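Local coordinates for protein thiaminase-I (Naegleria gruberi, PDB 4HCW) that belongs to the thiaminase family, whose members share the two-lobed fold of the periplasmic binding proteins, at residues 18-23 and 234-239; 148-153 and 227-232; 14-19 and 50-55. One frame throughout, in Å; residues are numbered along the deposited sequence.

Interaction 1 of 3, residues 18-23 and 234-239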
loop_
_atom_site.group_PDB
_atom_site.type_symbol
_atom_site.label_atom_id
_atom_site.label_comp_id
_atom_site.label_asym_id
_atom_site.label_seq_id
_atom_site.Cartn_x
_atom_site.Cartn_y
_atom_site.Cartn_z
ATOM N N PRO A 18 -8.975 4.992 -4.396
ATOM C CA PRO A 18 -9.350 5.022 -5.815
ATOM C C PRO A 18 -10.427 6.054 -6.137
ATOM O O PRO A 18 -11.076 6.582 -5.233
ATOM C CB PRO A 18 -9.892 3.610 -6.063
ATOM C CG PRO A 18 -10.273 3.098 -4.711
ATOM C CD PRO A 18 -9.245 3.675 -3.792
ATOM N N SER A 19 -10.604 6.338 -7.423
ATOM C CA SER A 19 -11.655 7.241 -7.873
ATOM C C SER A 19 -12.279 6.719 -9.162
ATOM O O SER A 19 -11.711 5.856 -9.830
ATOM C CB SER A 19 -11.108 8.654 -8.086
ATOM O OG SER A 19 -10.233 8.704 -9.200
ATOM N N TRP A 20 -13.451 7.245 -9.504
ATOM C CA TRP A 20 -14.143 6.839 -10.722
ATOM C C TRP A 20 -14.309 8.016 -11.673
ATOM O O TRP A 20 -14.213 9.172 -11.262
ATOM C CB TRP A 20 -15.509 6.237 -10.389
ATOM C CG TRP A 20 -15.424 4.939 -9.647
ATOM C CD1 TRP A 20 -15.389 3.687 -10.189
ATOM C CD2 TRP A 20 -15.362 4.764 -8.226
ATOM N NE1 TRP A 20 -15.310 2.743 -9.193
ATOM C CE2 TRP A 20 -15.292 3.377 -7.982
ATOM C CE3 TRP A 20 -15.360 5.644 -7.140
ATOM C CZ2 TRP A 20 -15.220 2.851 -6.694
ATOM C CZ3 TRP A 20 -15.288 5.119 -5.863
ATOM C CH2 TRP A 20 -15.218 3.735 -5.651
ATOM N N ASN A 21 -14.560 7.715 -12.944
ATOM C CA ASN A 21 -14.726 8.754 -13.951
ATOM C C ASN A 21 -15.402 8.247 -15.222
ATOM O O ASN A 21 -15.181 7.113 -15.648
ATOM C CB ASN A 21 -13.372 9.379 -14.299
ATOM C CG ASN A 21 -13.432 10.891 -14.386
ATOM O OD1 ASN A 21 -14.468 11.466 -14.726
ATOM N ND2 ASN A 21 -12.320 11.547 -14.075
ATOM N N GLU A 22 -16.232 9.097 -15.817
ATOM C CA GLU A 22 -16.833 8.817 -17.114
ATOM C C GLU A 22 -16.428 9.929 -18.073
ATOM O O GLU A 22 -15.823 9.679 -19.116
ATOM N N ASN A 23 -16.763 11.160 -17.694
ATOM C CA ASN A 23 -16.365 12.349 -18.437
ATOM C C ASN A 23 -16.607 13.615 -17.622
ATOM O O ASN A 23 -17.745 14.067 -17.486
ATOM N N SER A 234 -6.271 0.032 -8.148
ATOM C CA SER A 234 -6.230 0.445 -9.546
ATOM C C SER A 234 -7.057 -0.484 -10.427
ATOM O O SER A 234 -7.194 -0.256 -11.628
ATOM C CB SER A 234 -4.783 0.498 -10.046
ATOM O OG SER A 234 -4.141 -0.755 -9.890
ATOM N N MET A 235 -7.614 -1.527 -9.820
ATOM C CA MET A 235 -8.391 -2.514 -10.557
ATOM C C MET A 235 -9.887 -2.361 -10.294
ATOM O O MET A 235 -10.691 -3.162 -10.769
ATOM C CB MET A 235 -7.943 -3.925 -10.172
ATOM C CG MET A 235 -6.444 -4.151 -10.280
ATOM S SD MET A 235 -5.926 -5.708 -9.533
ATOM C CE MET A 235 -4.158 -5.646 -9.813
ATOM N N CYS A 236 -10.254 -1.329 -9.541
ATOM C CA CYS A 236 -11.638 -1.148 -9.107
ATOM C C CYS A 236 -12.599 -0.876 -10.262
ATOM O O CYS A 236 -13.779 -1.213 -10.189
ATOM C CB CYS A 236 -11.737 -0.025 -8.070
ATOM S SG CYS A 236 -11.509 1.644 -8.729
ATOM N N GLU A 237 -12.090 -0.271 -11.330
ATOM C CA GLU A 237 -12.931 0.098 -12.463
ATOM C C GLU A 237 -13.271 -1.092 -13.360
ATOM O O GLU A 237 -13.991 -0.947 -14.349
ATOM C CB GLU A 237 -12.279 1.220 -13.275
ATOM C CG GLU A 237 -13.012 2.549 -13.173
ATOM C CD GLU A 237 -12.135 3.730 -13.536
ATOM O OE1 GLU A 237 -10.899 3.620 -13.394
ATOM O OE2 GLU A 237 -12.682 4.769 -13.963
ATOM N N ILE A 238 -12.753 -2.265 -13.009
ATOM C CA ILE A 238 -13.060 -3.490 -13.739
ATOM C C ILE A 238 -13.301 -4.655 -12.783
ATOM O O ILE A 238 -13.057 -5.811 -13.130
ATOM C CB ILE A 238 -11.930 -3.879 -14.718
ATOM C CG1 ILE A 238 -10.591 -3.967 -13.983
ATOM C CG2 ILE A 238 -11.845 -2.890 -15.870
ATOM C CD1 ILE A 238 -9.453 -4.464 -14.847
ATOM N N LYS A 239 -13.785 -4.348 -11.584
ATOM C CA LYS A 239 -13.991 -5.372 -10.563
ATOM C C LYS A 239 -15.102 -6.347 -10.952
ATOM O O LYS A 239 -15.181 -7.456 -10.420
ATOM C CB LYS A 239 -14.283 -4.737 -9.199
ATOM C CG LYS A 239 -15.759 -4.647 -8.845
ATOM C CD LYS A 239 -15.953 -4.150 -7.421
ATOM C CE LYS A 239 -17.388 -4.347 -6.959
ATOM N NZ LYS A 239 -18.362 -3.681 -7.868
#
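The thiol of Cys236 fits between the side chains of Pro18 and Trp20, with SG 3.7 Å from CB of Pro18 and 4.0 Å from NE1 of Trp20. It approaches the indole obliquely, 34° off the normal of the five-membered ring and 4.5 Å from SG to the ring centroid of Trp20, a sulfur-aromatic contact. SG lies between its own backbone N and carbonyl carbon (chi1 72°), on a side chain whose first bond already heads for the other segment. At the neighbouring ring atom, CD1 of Trp20 lies 4.0 Å from CG of Glu237. The two side chains slide past each other in opposite directions, and the carboxylate is turned 84° to the ring plane. Its OE2 stops 3.6 Å from the backbone N of Asn21, so contact there is loose and the pairing is carried mainly by carbon and sulfur. Cys236 and Glu237 lie at the end of a 3-10 segment that begins earlier in the chain, and Ile238 follows as N-cap of helix 239-244. On the other side, Trp20 is fixed by backbone pairing with Val27 in the small antiparallel hairpin of strands 19-21 and 26-28. Leu29, opening helix 29-34, touches both Pro18 and Trp20, while Ile215 of helix 211-219 packs on Glu237 and Ile238.

Interaction 2 of 3, residues 148-153 and 227-232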
loop_
_atom_site.group_PDB
_atom_site.type_symbol
_atom_site.label_atom_id
_atom_site.label_comp_id
_atom_site.label_asym_id
_atom_site.label_seq_id
_atom_site.Cartn_x
_atom_site.Cartn_y
_atom_site.Cartn_z
ATOM N N ILE A 148 4.079 -7.758 -20.364
ATOM C CA ILE A 148 3.400 -7.390 -19.127
ATOM C C ILE A 148 3.022 -5.910 -19.135
ATOM O O ILE A 148 3.689 -5.099 -19.776
ATOM C CB ILE A 148 4.298 -7.681 -17.903
ATOM C CG1 ILE A 148 4.940 -9.063 -18.029
ATOM C CG2 ILE A 148 3.508 -7.584 -16.605
ATOM C CD1 ILE A 148 5.828 -9.431 -16.861
ATOM N N VAL A 149 1.942 -5.565 -18.440
ATOM C CA VAL A 149 1.579 -4.166 -18.239
ATOM C C VAL A 149 1.897 -3.738 -16.811
ATOM O O VAL A 149 1.371 -4.296 -15.849
ATOM C CB VAL A 149 0.091 -3.902 -18.531
ATOM C CG1 VAL A 149 -0.297 -2.504 -18.078
ATOM C CG2 VAL A 149 -0.195 -4.078 -20.010
ATOM N N TYR A 150 2.767 -2.741 -16.685
ATOM C CA TYR A 150 3.216 -2.266 -15.385
ATOM C C TYR A 150 3.453 -0.764 -15.493
ATOM O O TYR A 150 4.588 -0.325 -15.676
ATOM C CB TYR A 150 4.504 -2.993 -14.993
ATOM C CG TYR A 150 4.816 -3.016 -13.510
ATOM C CD1 TYR A 150 4.265 -2.083 -12.642
ATOM C CD2 TYR A 150 5.671 -3.976 -12.983
ATOM C CE1 TYR A 150 4.557 -2.106 -11.291
ATOM C CE2 TYR A 150 5.969 -4.005 -11.634
ATOM C CZ TYR A 150 5.409 -3.069 -10.792
ATOM O OH TYR A 150 5.703 -3.096 -9.448
ATOM N N PRO A 151 2.373 0.025 -15.379
ATOM C CA PRO A 151 2.355 1.474 -15.630
ATOM C C PRO A 151 3.395 2.261 -14.837
ATOM O O PRO A 151 4.016 3.166 -15.393
ATOM C CB PRO A 151 0.944 1.884 -15.199
ATOM C CG PRO A 151 0.132 0.647 -15.350
ATOM C CD PRO A 151 1.049 -0.473 -14.965
ATOM N N ASP A 152 3.577 1.928 -13.563
ATOM C CA ASP A 152 4.528 2.648 -12.723
ATOM C C ASP A 152 5.975 2.447 -13.173
ATOM O O ASP A 152 6.784 3.373 -13.117
ATOM C CB ASP A 152 4.363 2.258 -11.253
ATOM C CG ASP A 152 3.126 2.869 -10.623
ATOM O OD1 ASP A 152 2.661 3.917 -11.117
ATOM O OD2 ASP A 152 2.622 2.303 -9.630
ATOM N N VAL A 153 6.297 1.237 -13.622
ATOM C CA VAL A 153 7.635 0.942 -14.123
ATOM C C VAL A 153 7.842 1.566 -15.500
ATOM O O VAL A 153 8.909 2.106 -15.796
ATOM C CB VAL A 153 7.885 -0.574 -14.203
ATOM C CG1 VAL A 153 9.260 -0.861 -14.784
ATOM C CG2 VAL A 153 7.750 -1.194 -12.830
ATOM N N TYR A 227 -1.349 -9.775 -18.796
ATOM C CA TYR A 227 -0.635 -9.567 -17.543
ATOM C C TYR A 227 -0.690 -8.105 -17.116
ATOM O O TYR A 227 -0.505 -7.202 -17.932
ATOM C CB TYR A 227 0.822 -10.014 -17.678
ATOM C CG TYR A 227 0.990 -11.468 -18.061
ATOM C CD1 TYR A 227 1.034 -11.855 -19.394
ATOM C CD2 TYR A 227 1.109 -12.452 -17.087
ATOM C CE1 TYR A 227 1.188 -13.183 -19.748
ATOM C CE2 TYR A 227 1.265 -13.781 -17.431
ATOM C CZ TYR A 227 1.304 -14.141 -18.762
ATOM O OH TYR A 227 1.459 -15.463 -19.109
ATOM N N TYR A 228 -0.945 -7.879 -15.832
ATOM C CA TYR A 228 -1.004 -6.528 -15.285
ATOM C C TYR A 228 -0.478 -6.500 -13.855
ATOM O O TYR A 228 -0.843 -7.341 -13.032
ATOM C CB TYR A 228 -2.435 -5.990 -15.331
ATOM C CG TYR A 228 -2.616 -4.641 -14.666
ATOM C CD1 TYR A 228 -2.396 -3.464 -15.369
ATOM C CD2 TYR A 228 -3.018 -4.546 -13.339
ATOM C CE1 TYR A 228 -2.562 -2.230 -14.767
ATOM C CE2 TYR A 228 -3.185 -3.318 -12.730
ATOM C CZ TYR A 228 -2.957 -2.163 -13.447
ATOM O OH TYR A 228 -3.126 -0.939 -12.842
ATOM N N VAL A 229 0.382 -5.531 -13.565
ATOM C CA VAL A 229 0.901 -5.354 -12.216
ATOM C C VAL A 229 0.576 -3.959 -11.695
ATOM O O VAL A 229 0.814 -2.959 -12.375
ATOM C CB VAL A 229 2.423 -5.583 -12.150
ATOM C CG1 VAL A 229 2.902 -5.526 -10.708
ATOM C CG2 VAL A 229 2.787 -6.921 -12.776
ATOM N N GLY A 230 0.023 -3.900 -10.489
ATOM C CA GLY A 230 -0.334 -2.637 -9.871
ATOM C C GLY A 230 -1.086 -2.854 -8.574
ATOM O O GLY A 230 -1.313 -3.994 -8.165
ATOM N N TYR A 231 -1.469 -1.761 -7.922
ATOM C CA TYR A 231 -2.228 -1.847 -6.682
ATOM C C TYR A 231 -3.629 -2.377 -6.967
ATOM O O TYR A 231 -4.148 -2.214 -8.071
ATOM C CB TYR A 231 -2.316 -0.480 -6.003
ATOM C CG TYR A 231 -0.990 0.230 -5.863
ATOM C CD1 TYR A 231 0.050 -0.335 -5.138
ATOM C CD2 TYR A 231 -0.782 1.473 -6.448
ATOM C CE1 TYR A 231 1.263 0.314 -5.003
ATOM C CE2 TYR A 231 0.427 2.130 -6.319
ATOM C CZ TYR A 231 1.445 1.546 -5.595
ATOM O OH TYR A 231 2.651 2.196 -5.464
ATOM N N SER A 232 -4.236 -3.010 -5.969
ATOM C CA SER A 232 -5.583 -3.544 -6.125
ATOM C C SER A 232 -6.603 -2.425 -6.320
ATOM O O SER A 232 -7.631 -2.620 -6.967
ATOM C CB SER A 232 -5.962 -4.421 -4.928
ATOM O OG SER A 232 -5.738 -3.746 -3.704
#
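The Tyr150 ring is sandwiched between two valines: CG1 of Val229 lies over one face, offset toward the rim, and CG2 of Val153, from the same segment as the ring, covers the centre of the opposite face. Beside it the backbones form a single parallel beta bridge, Val149 with Tyr228, alongside the main mixed sheet, where strand 229-230 pairs with strand 110-125. The Val229 contact is a CH-pi interaction, with CG1 3.6 Å from the centroid of the Tyr150 ring and 17° off its normal. The Tyr228 ring is met at its edge, near its plane, where CD1 lies 3.6 Å from CG1 of Val149; Pro151 CG comes to CE1 of the same ring obliquely. Tyr150 then serves as N-cap of helix 151-155, so the chain passes from the bridge directly into a helix. Ile148 CG2 adds a contact 3.8 Å from CB of Tyr227, whose hydroxyl bonds to the backbone O of Gln131, while that of Tyr228 bonds to OG of Ser234. Two hydrogen bonds make the bridge, Val149 N to Tyr227 O at 3.0 Å and Val229 N to Val149 O at 2.8 Å. The same Val149 O also takes a CA-H...O contact from Tyr228 CA, 3.3 Å away.

Interaction 3 of 3, residues 14-19 and 50-55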
loop_
_atom_site.group_PDB
_atom_site.type_symbol
_atom_site.label_atom_id
_atom_site.label_comp_id
_atom_site.label_asym_id
_atom_site.label_seq_id
_atom_site.Cartn_x
_atom_site.Cartn_y
_atom_site.Cartn_z
ATOM N N PHE A 14 -5.891 8.876 5.077
ATOM C CA PHE A 14 -5.105 8.508 3.906
ATOM C C PHE A 14 -5.869 8.899 2.644
ATOM O O PHE A 14 -6.923 8.334 2.353
ATOM C CB PHE A 14 -4.822 7.005 3.918
ATOM C CG PHE A 14 -3.897 6.549 2.827
ATOM C CD1 PHE A 14 -2.531 6.750 2.929
ATOM C CD2 PHE A 14 -4.393 5.904 1.706
ATOM C CE1 PHE A 14 -1.676 6.326 1.929
ATOM C CE2 PHE A 14 -3.545 5.477 0.704
ATOM C CZ PHE A 14 -2.185 5.689 0.815
ATOM N N PRO A 15 -5.336 9.874 1.892
ATOM C CA PRO A 15 -6.060 10.500 0.780
ATOM C C PRO A 15 -5.952 9.739 -0.538
ATOM O O PRO A 15 -6.654 10.078 -1.491
ATOM C CB PRO A 15 -5.364 11.853 0.650
ATOM C CG PRO A 15 -3.950 11.563 1.035
ATOM C CD PRO A 15 -4.002 10.471 2.084
ATOM N N TYR A 16 -5.092 8.730 -0.593
ATOM C CA TYR A 16 -4.851 8.021 -1.845
ATOM C C TYR A 16 -5.723 6.778 -2.005
ATOM O O TYR A 16 -5.228 5.652 -2.058
ATOM C CB TYR A 16 -3.367 7.685 -1.996
ATOM C CG TYR A 16 -2.487 8.912 -2.031
ATOM C CD1 TYR A 16 -2.264 9.594 -3.220
ATOM C CD2 TYR A 16 -1.892 9.398 -0.875
ATOM C CE1 TYR A 16 -1.465 10.720 -3.258
ATOM C CE2 TYR A 16 -1.093 10.524 -0.903
ATOM C CZ TYR A 16 -0.882 11.181 -2.097
ATOM O OH TYR A 16 -0.087 12.301 -2.133
ATOM N N LEU A 17 -7.031 7.007 -2.079
ATOM C CA LEU A 17 -8.001 5.958 -2.356
ATOM C C LEU A 17 -8.431 6.077 -3.817
ATOM O O LEU A 17 -8.265 7.134 -4.422
ATOM C CB LEU A 17 -9.204 6.094 -1.418
ATOM C CG LEU A 17 -8.927 5.850 0.066
ATOM C CD1 LEU A 17 -10.218 5.879 0.868
ATOM C CD2 LEU A 17 -8.197 4.532 0.266
ATOM N N PRO A 18 -8.975 4.992 -4.396
ATOM C CA PRO A 18 -9.350 5.022 -5.815
ATOM C C PRO A 18 -10.427 6.054 -6.137
ATOM O O PRO A 18 -11.076 6.582 -5.233
ATOM C CB PRO A 18 -9.892 3.610 -6.063
ATOM C CG PRO A 18 -10.273 3.098 -4.711
ATOM C CD PRO A 18 -9.245 3.675 -3.792
ATOM N N SER A 19 -10.604 6.338 -7.423
ATOM C CA SER A 19 -11.655 7.241 -7.873
ATOM C C SER A 19 -12.279 6.719 -9.162
ATOM O O SER A 19 -11.711 5.856 -9.830
ATOM C CB SER A 19 -11.108 8.654 -8.086
ATOM O OG SER A 19 -10.233 8.704 -9.200
ATOM N N GLU A 50 -7.464 15.388 4.790
ATOM C CA GLU A 50 -6.537 14.520 4.075
ATOM C C GLU A 50 -5.097 14.767 4.519
ATOM O O GLU A 50 -4.606 15.895 4.469
ATOM C CB GLU A 50 -6.673 14.726 2.565
ATOM C CG GLU A 50 -8.074 14.464 2.033
ATOM C CD GLU A 50 -8.195 14.731 0.545
ATOM O OE1 GLU A 50 -9.327 14.669 0.020
ATOM O OE2 GLU A 50 -7.161 15.002 -0.099
ATOM N N PHE A 51 -4.429 13.705 4.957
ATOM C CA PHE A 51 -3.045 13.797 5.409
ATOM C C PHE A 51 -2.095 13.137 4.415
ATOM O O PHE A 51 -2.018 11.911 4.337
ATOM C CB PHE A 51 -2.890 13.157 6.788
ATOM C CG PHE A 51 -1.474 13.113 7.286
ATOM C CD1 PHE A 51 -0.849 14.263 7.743
ATOM C CD2 PHE A 51 -0.769 11.920 7.310
ATOM C CE1 PHE A 51 0.454 14.224 8.205
ATOM C CE2 PHE A 51 0.533 11.876 7.771
ATOM C CZ PHE A 51 1.145 13.029 8.219
ATOM N N ASP A 52 -1.375 13.959 3.661
ATOM C CA ASP A 52 -0.430 13.461 2.668
ATOM C C ASP A 52 0.880 13.050 3.330
ATOM O O ASP A 52 1.748 13.886 3.577
ATOM C CB ASP A 52 -0.162 14.530 1.607
ATOM C CG ASP A 52 0.496 13.966 0.363
ATOM O OD1 ASP A 52 0.965 12.808 0.402
ATOM O OD2 ASP A 52 0.545 14.682 -0.659
ATOM N N CYS A 53 1.024 11.757 3.603
ATOM C CA CYS A 53 2.238 11.236 4.221
ATOM C C CYS A 53 3.398 11.218 3.229
ATOM O O CYS A 53 4.545 10.988 3.607
ATOM C CB CYS A 53 2.002 9.831 4.778
ATOM S SG CYS A 53 1.676 8.573 3.521
ATOM N N TYR A 54 3.092 11.457 1.958
ATOM C CA TYR A 54 4.120 11.503 0.926
ATOM C C TYR A 54 4.598 12.933 0.699
ATOM O O TYR A 54 5.130 13.267 -0.360
ATOM C CB TYR A 54 3.620 10.865 -0.372
ATOM C CG TYR A 54 3.228 9.415 -0.196
ATOM C CD1 TYR A 54 4.188 8.443 0.057
ATOM C CD2 TYR A 54 1.900 9.019 -0.272
ATOM C CE1 TYR A 54 3.836 7.117 0.228
ATOM C CE2 TYR A 54 1.538 7.694 -0.105
ATOM C CZ TYR A 54 2.510 6.749 0.145
ATOM O OH TYR A 54 2.156 5.430 0.313
ATOM N N SER A 55 4.397 13.766 1.713
ATOM C CA SER A 55 4.900 15.132 1.724
ATOM C C SER A 55 5.675 15.361 3.016
ATOM O O SER A 55 5.125 15.216 4.106
ATOM C CB SER A 55 3.743 16.126 1.627
ATOM O OG SER A 55 4.197 17.455 1.809
#
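Tyr16 and Tyr54 meet as an offset edge-to-face pair, the edge of Tyr54 directed at the face of Tyr16, with centroids 5.4 Å apart and planes at 70°. The closest atoms are CE2 of Tyr16 and CD2 of Tyr54, at 3.4 Å. Phe14 joins them: its CE1 lies 4.0 Å from CE2 of Tyr54, the two side chains crossing at a slant, while CD2 of Tyr16 lies above the Phe14 ring toward its rim. Cys53 is wedged into the same cluster, with SG over the centre of the Tyr54 ring and 4.3 Å from CE1 of Phe14, near the plane of that ring at its edge.

The hydroxyl of Tyr16 is drawn to Asp52, donating to OD1 over 2.8 Å, with the Tyr16 ring and the carboxylate turned 64° to each other. OD1 also accepts from the backbone N of Tyr54 at 3.0 Å, forming an Asx turn at the head of the type I turn from Asp52 to Ser55. The two donors arrive from opposite faces of the carboxylate, which would hold its rotation. With CG anti to the backbone N (chi1 -164°), the carboxylate of Asp52 is carried toward Tyr16.

The contact lies where the chain leaves the neighbouring parallel strands 8-13 and 44-50 at their C-terminal ends, the edge of the sheet where alpha/beta folds commonly place binding sites. Leu13 and Phe51 are backbone-bonded at this junction, and the hydroxyl of Tyr54 bonds to Asp69 at the end of strand 65-69, which also pairs with strand 8-13. Nearer strand 44-50, the ring of Pro15 faces the other segment: CB rests 3.7 Å from CB of Glu50, whose extended chain runs on so that its OE2 also nears that CB, and CD lies 3.3 Å from the carbonyl O of Phe51.

Interactions 1 and 3 start from the same loop, sharing Pro18 and Ser19, with centres about 17 Å apart: the chain leaving strand 8-13 first meets residues 50-55 and then residues 234-239. Interaction 2 is nested within the long chain loop closed by interaction 1, and their centres are about 15 Å apart. These two touch directly, since Ser234 OG lies 3.1 Å from Tyr228 OH, a probable hydrogen bond, and Met235 CE packs 3.7 Å from Gly230 O. Interactions 2 and 3 follow one another in the sequence without touching; their nearest atoms are about 7 Å apart. Interaction 1 thus ties the N-terminal region to the chain beyond strand 229-230.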